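Local coordinates for protein cleavage stimulation factor 77 (Encephalitozoon cuniculi, PDB 2UY1) that probably binds mRNA and, as a helical-repeat relative of suppressor of forked, probably takes part in the cleavage that forms mRNA 3' ends, at residues B[158-161]-B[162-166]; B[434-437]-B[438-441]; B[215-218]-B[219-223]; B[49-52]-B[53-56]; B[226-229]-B[230-233]. One frame throughout, in Å; residues are numbered along the deposited sequence.

Interaction 1: residues B[158-161]-B[162-166]; sequences QRYQ and QIQPL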
loop_
_atom_site.group_PDB
_atom_site.type_symbol
_atom_site.label_atom_id
_atom_site.label_comp_id
_atom_site.label_asym_id
_atom_site.label_seq_id
_atom_site.Cartn_x
_atom_site.Cartn_y
_atom_site.Cartn_z
ATOM N N GLN B 158 -43.847 2.256 -17.499
ATOM C CA GLN B 158 -42.702 1.409 -17.154
ATOM C C GLN B 158 -41.434 2.256 -17.101
ATOM O O GLN B 158 -40.598 2.093 -16.221
ATOM C CB GLN B 158 -42.475 0.309 -18.188
ATOM C CG GLN B 158 -43.626 -0.641 -18.425
ATOM C CD GLN B 158 -43.212 -1.908 -19.177
ATOM O OE1 GLN B 158 -42.545 -1.837 -20.221
ATOM N NE2 GLN B 158 -43.600 -3.078 -18.643
ATOM N N ARG B 159 -41.296 3.174 -18.051
ATOM C CA ARG B 159 -40.077 3.974 -18.137
ATOM C C ARG B 159 -39.914 4.916 -16.941
ATOM O O ARG B 159 -38.865 4.903 -16.275
ATOM C CB ARG B 159 -39.999 4.684 -19.492
ATOM C CG ARG B 159 -39.430 3.803 -20.616
ATOM C CD ARG B 159 -39.528 4.478 -22.003
ATOM N NE ARG B 159 -38.729 5.714 -22.127
ATOM C CZ ARG B 159 -38.981 6.714 -22.985
ATOM N NH1 ARG B 159 -40.021 6.667 -23.810
ATOM N NH2 ARG B 159 -38.197 7.784 -23.001
ATOM N N TYR B 160 -40.970 5.682 -16.639
ATOM C CA TYR B 160 -40.995 6.599 -15.498
ATOM C C TYR B 160 -40.669 5.926 -14.149
ATOM O O TYR B 160 -40.288 6.605 -13.181
ATOM C CB TYR B 160 -42.327 7.348 -15.405
ATOM C CG TYR B 160 -42.323 8.370 -14.302
ATOM C CD1 TYR B 160 -41.420 9.452 -14.327
ATOM C CD2 TYR B 160 -43.185 8.260 -13.207
ATOM C CE1 TYR B 160 -41.376 10.399 -13.305
ATOM C CE2 TYR B 160 -43.141 9.211 -12.172
ATOM C CZ TYR B 160 -42.232 10.274 -12.246
ATOM O OH TYR B 160 -42.190 11.218 -11.264
ATOM N N GLN B 161 -40.821 4.602 -14.093
ATOM C CA GLN B 161 -40.416 3.833 -12.912
ATOM C C GLN B 161 -38.912 3.889 -12.726
ATOM O O GLN B 161 -38.439 4.175 -11.622
ATOM C CB GLN B 161 -40.847 2.367 -13.012
ATOM C CG GLN B 161 -42.350 2.108 -13.036
ATOM C CD GLN B 161 -42.672 0.731 -13.609
ATOM O OE1 GLN B 161 -41.771 -0.018 -14.030
ATOM N NE2 GLN B 161 -43.956 0.392 -13.639
ATOM N N GLN B 162 -38.168 3.598 -13.797
ATOM C CA GLN B 162 -36.688 3.651 -13.794
ATOM C C GLN B 162 -36.132 5.063 -13.566
ATOM O O GLN B 162 -35.020 5.207 -13.039
ATOM C CB GLN B 162 -36.095 3.054 -15.076
ATOM C CG GLN B 162 -36.568 1.615 -15.403
ATOM C CD GLN B 162 -35.595 0.832 -16.318
ATOM O OE1 GLN B 162 -35.170 1.315 -17.385
ATOM N NE2 GLN B 162 -35.252 -0.395 -15.900
ATOM N N ILE B 163 -36.916 6.081 -13.958
ATOM C CA ILE B 163 -36.536 7.504 -13.923
ATOM C C ILE B 163 -36.863 8.130 -12.560
ATOM O O ILE B 163 -36.075 8.909 -12.005
ATOM C CB ILE B 163 -37.246 8.290 -15.102
ATOM C CG1 ILE B 163 -36.682 7.878 -16.459
ATOM C CG2 ILE B 163 -37.098 9.819 -14.970
ATOM C CD1 ILE B 163 -37.515 8.370 -17.639
ATOM N N GLN B 164 -38.027 7.768 -12.013
ATOM C CA GLN B 164 -38.553 8.335 -10.760
ATOM C C GLN B 164 -37.537 8.391 -9.639
ATOM O O GLN B 164 -37.457 9.427 -8.963
ATOM C CB GLN B 164 -39.790 7.569 -10.270
ATOM C CG GLN B 164 -40.658 8.350 -9.299
ATOM C CD GLN B 164 -41.996 7.655 -9.015
ATOM O OE1 GLN B 164 -42.347 6.645 -9.652
ATOM N NE2 GLN B 164 -42.750 8.199 -8.050
ATOM N N PRO B 165 -36.770 7.289 -9.418
ATOM C CA PRO B 165 -35.882 7.375 -8.274
ATOM C C PRO B 165 -34.663 8.278 -8.538
ATOM O O PRO B 165 -34.095 8.806 -7.596
ATOM C CB PRO B 165 -35.466 5.908 -8.032
ATOM C CG PRO B 165 -35.548 5.269 -9.370
ATOM C CD PRO B 165 -36.641 5.988 -10.116
ATOM N N LEU B 166 -34.288 8.465 -9.799
ATOM C CA LEU B 166 -33.196 9.362 -10.164
ATOM C C LEU B 166 -33.604 10.843 -9.984
ATOM O O LEU B 166 -32.800 11.683 -9.580
ATOM C CB LEU B 166 -32.717 9.069 -11.603
ATOM C CG LEU B 166 -32.469 7.643 -12.128
ATOM C CD1 LEU B 166 -32.272 7.672 -13.611
ATOM C CD2 LEU B 166 -31.309 6.870 -11.469
#
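Tyr160 and Gln164, one helical turn apart, make the tight part of this contact. Gln164 CB sits over one face of the Tyr160 ring, toward its rim, 4.3 Å from the centroid in a CH-pi contact. The rest of the Gln164 chain runs extended across the ring. Its amide plane lies 18° from the ring plane, and OE1 comes 3.7 Å from Tyr160 CE2. With chi1 at -175° the Tyr160 ring extends opposite the backbone N and reaches along the helix to Gln164. The backbones of the same two residues are also joined, Gln164 N giving a hydrogen bond to Tyr160 O at 2.8 Å. Ile163 N bonds to Arg159 O at 3.2 Å. Ile163 is buried and packs against Leu181 and Glu182 of helix 173-184.

The other side is looser. Gln158, Gln161 and Gln162 are exposed to solvent. Pro165 has no N-H to give, and its CD lies 3.0 Å from Gln161 O where a helical bond would otherwise form. Leu166 N, which lacks the usual helical bond, makes a weak one to Ile163 O. Such a break is typical of a proline kink, here near the end of a helix in an all-helical repeat fold.

Interaction 2: residues B[434-437]-B[438-441]; sequences GILG and RYHC
The first torsion of Leu436 (chi1 -171°) places CG on the far side of CB from the backbone N, while that of His440 keeps the ring beside its own N. These torsions lay the two side chains side by side, pointing the same way. Leu436 CG meets the edge of the imidazole in its plane, and Leu436 CD1 is 3.8 Å from His440 CE1. The ring also turns ND1 back to the helix. His440 ND1 gives a hydrogen bond to Leu436 O at 3.1 Å, bent to 143°. His440 N bonds to the same oxygen at 2.9 Å and is the straighter of the two. The two donors reach Leu436 O from opposite faces of its carbonyl plane. The ND1 bond restrains the imidazole rotation, and in the model ND1 is the donor. One face of the imidazole lies against Tyr439 CD2.

On another side of the turn, the Arg438 chain runs extended to NE and crosses Ile435 at about a right angle. Ile435 CD1 touches Arg438 CD at 3.7 Å. Beyond this contact, Arg438 NH1 forms a salt bridge with an acidic side chain of a neighbouring protein chain. Within its own chain, helix 434-446 packs on several others. Ile435 and Leu436 rest on Ala176 of helix 173-184, and Ile435 also meets Phe218 of helix 213-225. Tyr439 meets the ring of Phe247 in helix 247-255.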
loop_
_atom_site.group_PDB
_atom_site.type_symbol
_atom_site.label_atom_id
_atom_site.label_comp_id
_atom_site.label_asym_id
_atom_site.label_seq_id
_atom_site.Cartn_x
_atom_site.Cartn_y
_atom_site.Cartn_z
ATOM N N GLY B 434 -20.497 4.450 -17.360
ATOM C CA GLY B 434 -21.295 5.375 -18.198
ATOM C C GLY B 434 -20.594 6.710 -18.451
ATOM O O GLY B 434 -19.370 6.751 -18.577
ATOM N N ILE B 435 -21.356 7.813 -18.517
ATOM C CA ILE B 435 -20.765 9.094 -18.896
ATOM C C ILE B 435 -19.938 9.747 -17.763
ATOM O O ILE B 435 -18.995 10.537 -18.018
ATOM C CB ILE B 435 -21.816 10.072 -19.537
ATOM C CG1 ILE B 435 -21.096 11.293 -20.132
ATOM C CG2 ILE B 435 -22.927 10.429 -18.521
ATOM C CD1 ILE B 435 -20.527 11.061 -21.532
ATOM N N LEU B 436 -20.255 9.412 -16.517
ATOM C CA LEU B 436 -19.395 9.834 -15.396
ATOM C C LEU B 436 -18.066 9.048 -15.359
ATOM O O LEU B 436 -17.038 9.585 -15.058
ATOM C CB LEU B 436 -20.155 9.664 -14.082
ATOM C CG LEU B 436 -19.622 10.209 -12.746
ATOM C CD1 LEU B 436 -19.206 11.668 -12.786
ATOM C CD2 LEU B 436 -20.674 9.998 -11.665
ATOM N N GLY B 437 -18.135 7.758 -15.645
ATOM C CA GLY B 437 -16.979 6.939 -16.010
ATOM C C GLY B 437 -16.069 7.603 -17.008
ATOM O O GLY B 437 -14.847 7.696 -16.783
ATOM N N ARG B 438 -16.655 8.093 -18.104
ATOM C CA ARG B 438 -15.919 8.801 -19.153
ATOM C C ARG B 438 -15.199 10.050 -18.626
ATOM O O ARG B 438 -14.040 10.301 -18.948
ATOM C CB ARG B 438 -16.854 9.144 -20.329
ATOM C CG ARG B 438 -17.139 7.933 -21.189
ATOM C CD ARG B 438 -18.269 8.148 -22.169
ATOM N NE ARG B 438 -18.690 6.883 -22.797
ATOM C CZ ARG B 438 -18.199 6.369 -23.939
ATOM N NH1 ARG B 438 -17.220 6.989 -24.619
ATOM N NH2 ARG B 438 -18.704 5.234 -24.423
ATOM N N TYR B 439 -15.921 10.841 -17.843
ATOM C CA TYR B 439 -15.386 12.015 -17.200
ATOM C C TYR B 439 -14.188 11.650 -16.362
ATOM O O TYR B 439 -13.189 12.329 -16.462
ATOM C CB TYR B 439 -16.462 12.670 -16.292
ATOM C CG TYR B 439 -15.905 13.713 -15.331
ATOM C CD1 TYR B 439 -15.594 15.015 -15.768
ATOM C CD2 TYR B 439 -15.680 13.394 -13.995
ATOM C CE1 TYR B 439 -15.105 15.950 -14.898
ATOM C CE2 TYR B 439 -15.183 14.312 -13.128
ATOM C CZ TYR B 439 -14.873 15.591 -13.585
ATOM O OH TYR B 439 -14.393 16.515 -12.682
ATOM N N HIS B 440 -14.312 10.620 -15.503
ATOM C CA HIS B 440 -13.176 10.221 -14.665
ATOM C C HIS B 440 -12.000 9.737 -15.439
ATOM O O HIS B 440 -10.885 10.014 -15.069
ATOM C CB HIS B 440 -13.553 9.281 -13.508
ATOM C CG HIS B 440 -14.346 9.968 -12.453
ATOM N ND1 HIS B 440 -15.683 10.125 -12.306
ATOM C CD2 HIS B 440 -13.757 10.707 -11.452
ATOM C CE1 HIS B 440 -15.880 10.882 -11.182
ATOM N NE2 HIS B 440 -14.700 11.242 -10.695
ATOM N N CYS B 441 -12.245 9.097 -16.568
ATOM C CA CYS B 441 -11.195 8.779 -17.536
ATOM C C CYS B 441 -10.414 9.992 -17.992
ATOM O O CYS B 441 -9.211 9.940 -18.062
ATOM C CB CYS B 441 -11.734 7.989 -18.735
ATOM S SG CYS B 441 -12.135 6.233 -18.392
#

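Interaction 3: residues B[215-218]-B[219-223]; sequences VYFF and YSEYL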
loop_
_atom_site.group_PDB
_atom_site.type_symbol
_atom_site.label_atom_id
_atom_site.label_comp_id
_atom_site.label_asym_id
_atom_site.label_seq_id
_atom_site.Cartn_x
_atom_site.Cartn_y
_atom_site.Cartn_z
ATOM N N VAL B 215 -21.383 18.467 -16.019
ATOM C CA VAL B 215 -22.557 18.543 -16.884
ATOM C C VAL B 215 -22.178 18.983 -18.295
ATOM O O VAL B 215 -22.703 18.465 -19.281
ATOM C CB VAL B 215 -23.611 19.513 -16.320
ATOM C CG1 VAL B 215 -24.239 18.940 -15.059
ATOM C CG2 VAL B 215 -22.986 20.872 -16.042
ATOM N N TYR B 216 -21.263 19.942 -18.380
ATOM C CA TYR B 216 -20.842 20.514 -19.663
ATOM C C TYR B 216 -20.040 19.482 -20.416
ATOM O O TYR B 216 -20.179 19.368 -21.630
ATOM C CB TYR B 216 -20.031 21.808 -19.445
ATOM C CG TYR B 216 -20.834 22.859 -18.730
ATOM C CD1 TYR B 216 -21.603 23.791 -19.446
ATOM C CD2 TYR B 216 -20.903 22.880 -17.322
ATOM C CE1 TYR B 216 -22.416 24.753 -18.771
ATOM C CE2 TYR B 216 -21.698 23.821 -16.656
ATOM C CZ TYR B 216 -22.439 24.740 -17.386
ATOM O OH TYR B 216 -23.192 25.694 -16.727
ATOM N N PHE B 217 -19.187 18.740 -19.714
ATOM C CA PHE B 217 -18.450 17.628 -20.356
ATOM C C PHE B 217 -19.427 16.530 -20.860
ATOM O O PHE B 217 -19.197 15.975 -21.925
ATOM C CB PHE B 217 -17.376 17.042 -19.415
ATOM C CG PHE B 217 -16.791 15.683 -19.886
ATOM C CD1 PHE B 217 -15.630 15.643 -20.637
ATOM C CD2 PHE B 217 -17.452 14.455 -19.579
ATOM C CE1 PHE B 217 -15.073 14.393 -21.051
ATOM C CE2 PHE B 217 -16.961 13.209 -20.017
ATOM C CZ PHE B 217 -15.773 13.170 -20.784
ATOM N N PHE B 218 -20.477 16.196 -20.080
ATOM C CA PHE B 218 -21.459 15.165 -20.501
ATOM C C PHE B 218 -22.099 15.503 -21.861
ATOM O O PHE B 218 -22.112 14.686 -22.792
ATOM C CB PHE B 218 -22.642 15.018 -19.535
ATOM C CG PHE B 218 -22.306 14.541 -18.141
ATOM C CD1 PHE B 218 -21.126 13.844 -17.830
ATOM C CD2 PHE B 218 -23.249 14.723 -17.141
ATOM C CE1 PHE B 218 -20.860 13.398 -16.511
ATOM C CE2 PHE B 218 -22.998 14.275 -15.850
ATOM C CZ PHE B 218 -21.795 13.628 -15.534
ATOM N N TYR B 219 -22.630 16.719 -21.960
ATOM C CA TYR B 219 -23.243 17.239 -23.203
ATOM C C TYR B 219 -22.246 17.394 -24.325
ATOM O O TYR B 219 -22.527 17.020 -25.477
ATOM C CB TYR B 219 -23.953 18.579 -22.935
ATOM C CG TYR B 219 -24.999 18.983 -23.976
ATOM C CD1 TYR B 219 -25.617 18.030 -24.774
ATOM C CD2 TYR B 219 -25.442 20.298 -24.077
ATOM C CE1 TYR B 219 -26.611 18.369 -25.676
ATOM C CE2 TYR B 219 -26.406 20.673 -25.016
ATOM C CZ TYR B 219 -26.992 19.726 -25.794
ATOM O OH TYR B 219 -27.951 20.095 -26.721
ATOM N N SER B 220 -21.084 17.966 -24.033
ATOM C CA SER B 220 -20.048 18.093 -25.054
ATOM C C SER B 220 -19.777 16.724 -25.713
ATOM O O SER B 220 -19.712 16.605 -26.952
ATOM C CB SER B 220 -18.766 18.653 -24.408
ATOM O OG SER B 220 -17.663 18.611 -25.326
ATOM N N GLU B 221 -19.623 15.699 -24.859
ATOM C CA GLU B 221 -19.307 14.336 -25.310
ATOM C C GLU B 221 -20.457 13.771 -26.110
ATOM O O GLU B 221 -20.236 13.251 -27.175
ATOM C CB GLU B 221 -18.959 13.404 -24.166
ATOM C CG GLU B 221 -17.521 13.568 -23.610
ATOM C CD GLU B 221 -16.402 13.312 -24.614
ATOM O OE1 GLU B 221 -16.150 12.136 -24.982
ATOM O OE2 GLU B 221 -15.717 14.282 -24.999
ATOM N N TYR B 222 -21.682 13.946 -25.621
ATOM C CA TYR B 222 -22.864 13.551 -26.381
ATOM C C TYR B 222 -22.870 14.209 -27.760
ATOM O O TYR B 222 -23.072 13.548 -28.780
ATOM C CB TYR B 222 -24.143 13.886 -25.627
ATOM C CG TYR B 222 -25.338 13.707 -26.518
ATOM C CD1 TYR B 222 -25.783 12.426 -26.862
ATOM C CD2 TYR B 222 -26.010 14.811 -27.048
ATOM C CE1 TYR B 222 -26.898 12.242 -27.701
ATOM C CE2 TYR B 222 -27.121 14.636 -27.879
ATOM C CZ TYR B 222 -27.553 13.355 -28.207
ATOM O OH TYR B 222 -28.637 13.178 -29.045
ATOM N N LEU B 223 -22.623 15.511 -27.781
ATOM C CA LEU B 223 -22.686 16.298 -29.008
ATOM C C LEU B 223 -21.620 15.872 -29.992
ATOM O O LEU B 223 -21.884 15.852 -31.193
ATOM C CB LEU B 223 -22.506 17.778 -28.702
ATOM C CG LEU B 223 -23.795 18.469 -28.258
ATOM C CD1 LEU B 223 -23.431 19.895 -27.860
ATOM C CD2 LEU B 223 -24.944 18.430 -29.304
#
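Val215 O opens the run of helical bonds by accepting from Tyr219 N at 3.2 Å, nearly straight at 174°. Tyr216 O then takes Ser220 N at 2.9 Å. The Tyr216 hydroxyl is held elsewhere, by Phe210 O.

Phe217 carries the main side-chain contact. Glu221 CG lies over one face of its ring, 3.6 Å from the centroid, in a CH-pi contact. CG comes as close as 3.3 Å to Phe217 CZ. The backbones of the pair are joined too, Glu221 N to Phe217 O at 3.0 Å. Glu221 bends at chi2 (-61°), and its carboxylate ends 8° from parallel with the ring. OE2 hydrogen-bonds Tyr251 OH, and OE1 forms a salt bridge with a basic side chain of a neighbouring chain. Phe218 O closes the series with Tyr222 N at 3.0 Å.

Helix 213-225 is buried between several neighbours. The Tyr222 ring stacks on His202 of helix 193-208, and Tyr219 meets the same ring. Ser220 packs on Ala232 of helix 229-242, and Phe217 and Phe218 touch helix 434-446.

Interaction 4: residues B[49-52]-B[53-56]; sequences LWML and YIEY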
loop_
_atom_site.group_PDB
_atom_site.type_symbol
_atom_site.label_atom_id
_atom_site.label_comp_id
_atom_site.label_asym_id
_atom_site.label_seq_id
_atom_site.Cartn_x
_atom_site.Cartn_y
_atom_site.Cartn_z
ATOM N N LEU B 49 -40.977 30.369 -14.837
ATOM C CA LEU B 49 -40.288 31.267 -15.770
ATOM C C LEU B 49 -40.872 31.254 -17.134
ATOM O O LEU B 49 -41.296 32.262 -17.622
ATOM C CB LEU B 49 -38.822 30.936 -15.908
ATOM C CG LEU B 49 -37.882 31.723 -16.782
ATOM C CD1 LEU B 49 -38.155 33.185 -16.808
ATOM C CD2 LEU B 49 -36.573 31.490 -16.293
ATOM N N TRP B 50 -40.841 30.093 -17.761
ATOM C CA TRP B 50 -41.804 29.780 -18.776
ATOM C C TRP B 50 -43.190 29.960 -18.212
ATOM O O TRP B 50 -43.983 30.626 -18.766
ATOM C CB TRP B 50 -41.553 28.393 -19.374
ATOM C CG TRP B 50 -40.368 28.357 -20.291
ATOM C CD1 TRP B 50 -39.091 28.261 -19.935
ATOM C CD2 TRP B 50 -40.381 28.437 -21.711
ATOM N NE1 TRP B 50 -38.295 28.288 -21.013
ATOM C CE2 TRP B 50 -39.066 28.368 -22.131
ATOM C CE3 TRP B 50 -41.376 28.556 -22.665
ATOM C CZ2 TRP B 50 -38.715 28.425 -23.463
ATOM C CZ3 TRP B 50 -41.034 28.609 -23.969
ATOM C CH2 TRP B 50 -39.721 28.550 -24.364
ATOM N N MET B 51 -43.442 29.415 -17.063
ATOM C CA MET B 51 -44.771 29.552 -16.468
ATOM C C MET B 51 -45.126 31.008 -16.144
ATOM O O MET B 51 -46.279 31.416 -16.227
ATOM C CB MET B 51 -44.887 28.676 -15.226
ATOM C CG MET B 51 -44.876 27.189 -15.535
ATOM S SD MET B 51 -45.993 26.702 -16.878
ATOM C CE MET B 51 -46.023 24.926 -16.552
ATOM N N LEU B 52 -44.118 31.785 -15.781
ATOM C CA LEU B 52 -44.273 33.208 -15.556
ATOM C C LEU B 52 -44.468 33.980 -16.853
ATOM O O LEU B 52 -45.167 35.007 -16.878
ATOM C CB LEU B 52 -43.057 33.745 -14.778
ATOM C CG LEU B 52 -43.291 33.552 -13.273
ATOM C CD1 LEU B 52 -41.986 33.165 -12.540
ATOM C CD2 LEU B 52 -43.963 34.810 -12.674
ATOM N N TYR B 53 -43.840 33.488 -17.922
ATOM C CA TYR B 53 -44.085 34.015 -19.244
ATOM C C TYR B 53 -45.554 33.857 -19.605
ATOM O O TYR B 53 -46.143 34.769 -20.191
ATOM C CB TYR B 53 -43.204 33.338 -20.282
ATOM C CG TYR B 53 -43.425 33.913 -21.645
ATOM C CD1 TYR B 53 -43.137 35.260 -21.907
ATOM C CD2 TYR B 53 -43.927 33.117 -22.690
ATOM C CE1 TYR B 53 -43.332 35.800 -23.164
ATOM C CE2 TYR B 53 -44.147 33.647 -23.945
ATOM C CZ TYR B 53 -43.845 34.990 -24.179
ATOM O OH TYR B 53 -44.031 35.528 -25.421
ATOM N N ILE B 54 -46.118 32.703 -19.227
ATOM C CA ILE B 54 -47.544 32.394 -19.365
ATOM C C ILE B 54 -48.405 33.325 -18.488
ATOM O O ILE B 54 -49.337 33.965 -18.995
ATOM C CB ILE B 54 -47.872 30.877 -19.087
ATOM C CG1 ILE B 54 -47.186 29.948 -20.103
ATOM C CG2 ILE B 54 -49.387 30.614 -19.134
ATOM C CD1 ILE B 54 -47.430 28.457 -19.803
ATOM N N GLU B 55 -48.089 33.416 -17.190
ATOM C CA GLU B 55 -48.765 34.381 -16.307
ATOM C C GLU B 55 -48.765 35.810 -16.919
ATOM O O GLU B 55 -49.819 36.406 -17.075
ATOM C CB GLU B 55 -48.187 34.354 -14.876
ATOM C CG GLU B 55 -49.186 34.749 -13.778
ATOM C CD GLU B 55 -48.553 35.552 -12.635
ATOM O OE1 GLU B 55 -47.343 35.332 -12.343
ATOM O OE2 GLU B 55 -49.266 36.410 -12.034
ATOM N N TYR B 56 -47.594 36.323 -17.299
ATOM C CA TYR B 56 -47.493 37.592 -18.047
ATOM C C TYR B 56 -48.331 37.688 -19.357
ATOM O O TYR B 56 -49.101 38.636 -19.525
ATOM C CB TYR B 56 -46.038 38.007 -18.292
ATOM C CG TYR B 56 -45.898 39.303 -19.082
ATOM C CD1 TYR B 56 -46.395 40.506 -18.572
ATOM C CD2 TYR B 56 -45.282 39.319 -20.350
ATOM C CE1 TYR B 56 -46.278 41.699 -19.294
ATOM C CE2 TYR B 56 -45.152 40.503 -21.070
ATOM C CZ TYR B 56 -45.660 41.687 -20.539
ATOM O OH TYR B 56 -45.548 42.862 -21.227
#
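Four successive backbone bonds from residue i+4 to residue i join 49-52 to 53-56. Tyr53 N bonds to Leu49 O at 2.8 Å and is the most bent. Ile54 N meets Trp50 O at 3.0 Å. Glu55 N to Met51 O and Tyr56 N to Leu52 O are straighter, at 168° and 172°.

Two pairs of side chains three residues apart run alongside each other. Met51 bends at chi2 (-48°), which brings SD to 3.7 Å from Ile54 CD1. Leu52 and Glu55 also point the same way, and Leu52 CD2 is 3.4 Å from Glu55 OE1. A methyl group therefore sits beside a carboxylate oxygen. The helix belongs to the all-helical repeat array of the Suf family, and its side chains meet neighbouring helices on several sides. Ile54 packs on Tyr71 and Thr74 of helix 69-78. Leu52 touches Met18 and Arg22 of helix 14-26.

The aromatic residues pack on other parts of the chain. Tyr53 makes an edge-to-face contact with Phe37, and Trp50 does so with Phe78. Trp50 NE1 hydrogen-bonds Ser44 O, while Tyr56 OH is held by Glu34 OE2.

Interaction 5: residues B[226-229]-B[230-233]; sequences IGQK and EKAK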
loop_
_atom_site.group_PDB
_atom_site.type_symbol
_atom_site.label_atom_id
_atom_site.label_comp_id
_atom_site.label_asym_id
_atom_site.label_seq_id
_atom_site.Cartn_x
_atom_site.Cartn_y
_atom_site.Cartn_z
ATOM N N ILE B 226 -22.608 12.597 -31.771
ATOM C CA ILE B 226 -23.583 12.823 -32.856
ATOM C C ILE B 226 -23.110 13.702 -33.980
ATOM O O ILE B 226 -23.884 14.041 -34.869
ATOM C CB ILE B 226 -25.017 13.275 -32.396
ATOM C CG1 ILE B 226 -25.029 14.633 -31.683
ATOM C CG2 ILE B 226 -25.702 12.162 -31.643
ATOM C CD1 ILE B 226 -26.489 15.013 -31.274
ATOM N N GLY B 227 -21.826 14.023 -33.974
ATOM C CA GLY B 227 -21.253 14.821 -35.034
ATOM C C GLY B 227 -21.548 16.311 -34.875
ATOM O O GLY B 227 -21.527 17.051 -35.872
ATOM N N GLN B 228 -21.866 16.767 -33.659
ATOM C CA GLN B 228 -22.120 18.211 -33.436
ATOM C C GLN B 228 -21.046 18.893 -32.558
ATOM O O GLN B 228 -21.367 19.607 -31.603
ATOM C CB GLN B 228 -23.565 18.486 -32.924
ATOM C CG GLN B 228 -24.627 18.418 -34.004
ATOM C CD GLN B 228 -26.056 18.199 -33.481
ATOM O OE1 GLN B 228 -26.531 18.861 -32.521
ATOM N NE2 GLN B 228 -26.769 17.263 -34.138
ATOM N N LYS B 229 -19.781 18.673 -32.920
ATOM C CA LYS B 229 -18.636 19.221 -32.203
ATOM C C LYS B 229 -18.534 20.749 -32.136
ATOM O O LYS B 229 -18.059 21.278 -31.140
ATOM C CB LYS B 229 -17.327 18.633 -32.735
ATOM C CG LYS B 229 -16.104 19.069 -31.944
ATOM C CD LYS B 229 -14.953 18.078 -32.126
ATOM C CE LYS B 229 -13.691 18.509 -31.422
ATOM N NZ LYS B 229 -12.666 17.392 -31.524
ATOM N N GLU B 230 -18.948 21.449 -33.186
ATOM C CA GLU B 230 -19.067 22.903 -33.123
ATOM C C GLU B 230 -20.036 23.342 -32.001
ATOM O O GLU B 230 -19.721 24.254 -31.236
ATOM C CB GLU B 230 -19.469 23.479 -34.491
ATOM C CG GLU B 230 -18.294 23.643 -35.440
ATOM C CD GLU B 230 -18.716 23.647 -36.919
ATOM O OE1 GLU B 230 -19.201 24.702 -37.422
ATOM O OE2 GLU B 230 -18.558 22.595 -37.585
ATOM N N LYS B 231 -21.196 22.682 -31.897
ATOM C CA LYS B 231 -22.121 22.944 -30.776
ATOM C C LYS B 231 -21.471 22.555 -29.447
ATOM O O LYS B 231 -21.615 23.263 -28.464
ATOM C CB LYS B 231 -23.491 22.255 -30.982
ATOM C CG LYS B 231 -24.600 22.694 -29.997
ATOM C CD LYS B 231 -26.029 22.227 -30.417
ATOM C CE LYS B 231 -27.007 22.166 -29.217
ATOM N NZ LYS B 231 -26.782 23.202 -28.075
ATOM N N ALA B 232 -20.707 21.461 -29.428
ATOM C CA ALA B 232 -20.000 21.046 -28.199
ATOM C C ALA B 232 -19.042 22.128 -27.678
ATOM O O ALA B 232 -18.964 22.363 -26.459
ATOM C CB ALA B 232 -19.239 19.732 -28.428
ATOM N N LYS B 233 -18.305 22.771 -28.602
ATOM C CA LYS B 233 -17.265 23.766 -28.240
ATOM C C LYS B 233 -17.886 24.959 -27.577
ATOM O O LYS B 233 -17.324 25.550 -26.669
ATOM C CB LYS B 233 -16.493 24.238 -29.487
ATOM C CG LYS B 233 -15.302 25.210 -29.192
ATOM C CD LYS B 233 -14.309 25.219 -30.366
ATOM C CE LYS B 233 -13.087 26.102 -30.149
ATOM N NZ LYS B 233 -11.898 25.746 -31.070
#
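Gln228 O accepts Ala232 N at 2.9 Å and Lys229 O accepts Lys233 N at 3.0 Å, so the backbone enters the first turn of helix 229-242 with Gln228 at the N-cap position. The residue before it, Gly227, has positive phi (79°). It is the C-prime residue of a Schellman motif that ends helix 213-225. One short turn thus closes one helix and opens the next.

The side chains of Gln228 and Lys231 lie side by side and point the same way. Their touch is light, with Gln228 OE1 4.0 Å from Lys231 CD. The amide is fixed from its other end, where NE2 hydrogen-bonds Glu195 OE2. Lys231 CB also lies 3.5 Å from Gln228 O. Ala232 is the small buried residue of the turn, and its CB rests 3.3 Å from Lys229 O. The Lys229 chain is fully extended from its first torsion (chi1 -175°) onward, which carries the amine away from the turn to a hydrogen bond with Val255 O. Lys233 is extended too. Its NZ forms a salt bridge with Glu258 and a hydrogen bond to Met256 O.

The start of helix 229-242 is therefore held on several sides. Gln228 and Ala232 face helix 213-225 through Leu223 and Ser220, Gln228 reaches helix 193-208 at His199, and Lys229 and Ala232 touch Met256 in a loop.

Interactions 2, 3 and 5 form a connected group around helix 213-225. Interactions 2 and 3 have centres 11 Å apart and touch directly, with Tyr439 N 3.4 Å from Phe217 CE2 and Ile435 CG1 3.4 Å from Phe218 CD1. Interactions 3 and 5 lie on consecutive helices, centres 9 Å apart. A probable hydrogen bond joins Leu223 O to Gln228 N at 2.6 Å. Interactions 2 and 5 do not touch; interaction 3 bridges them. Interactions 1 and 4 stand apart in the earlier part of the chain, with centres 28 Å from each other. Interaction 1 lies 22 Å from interaction 2, centre to centre, without touching it, yet both pack on helix 173-184.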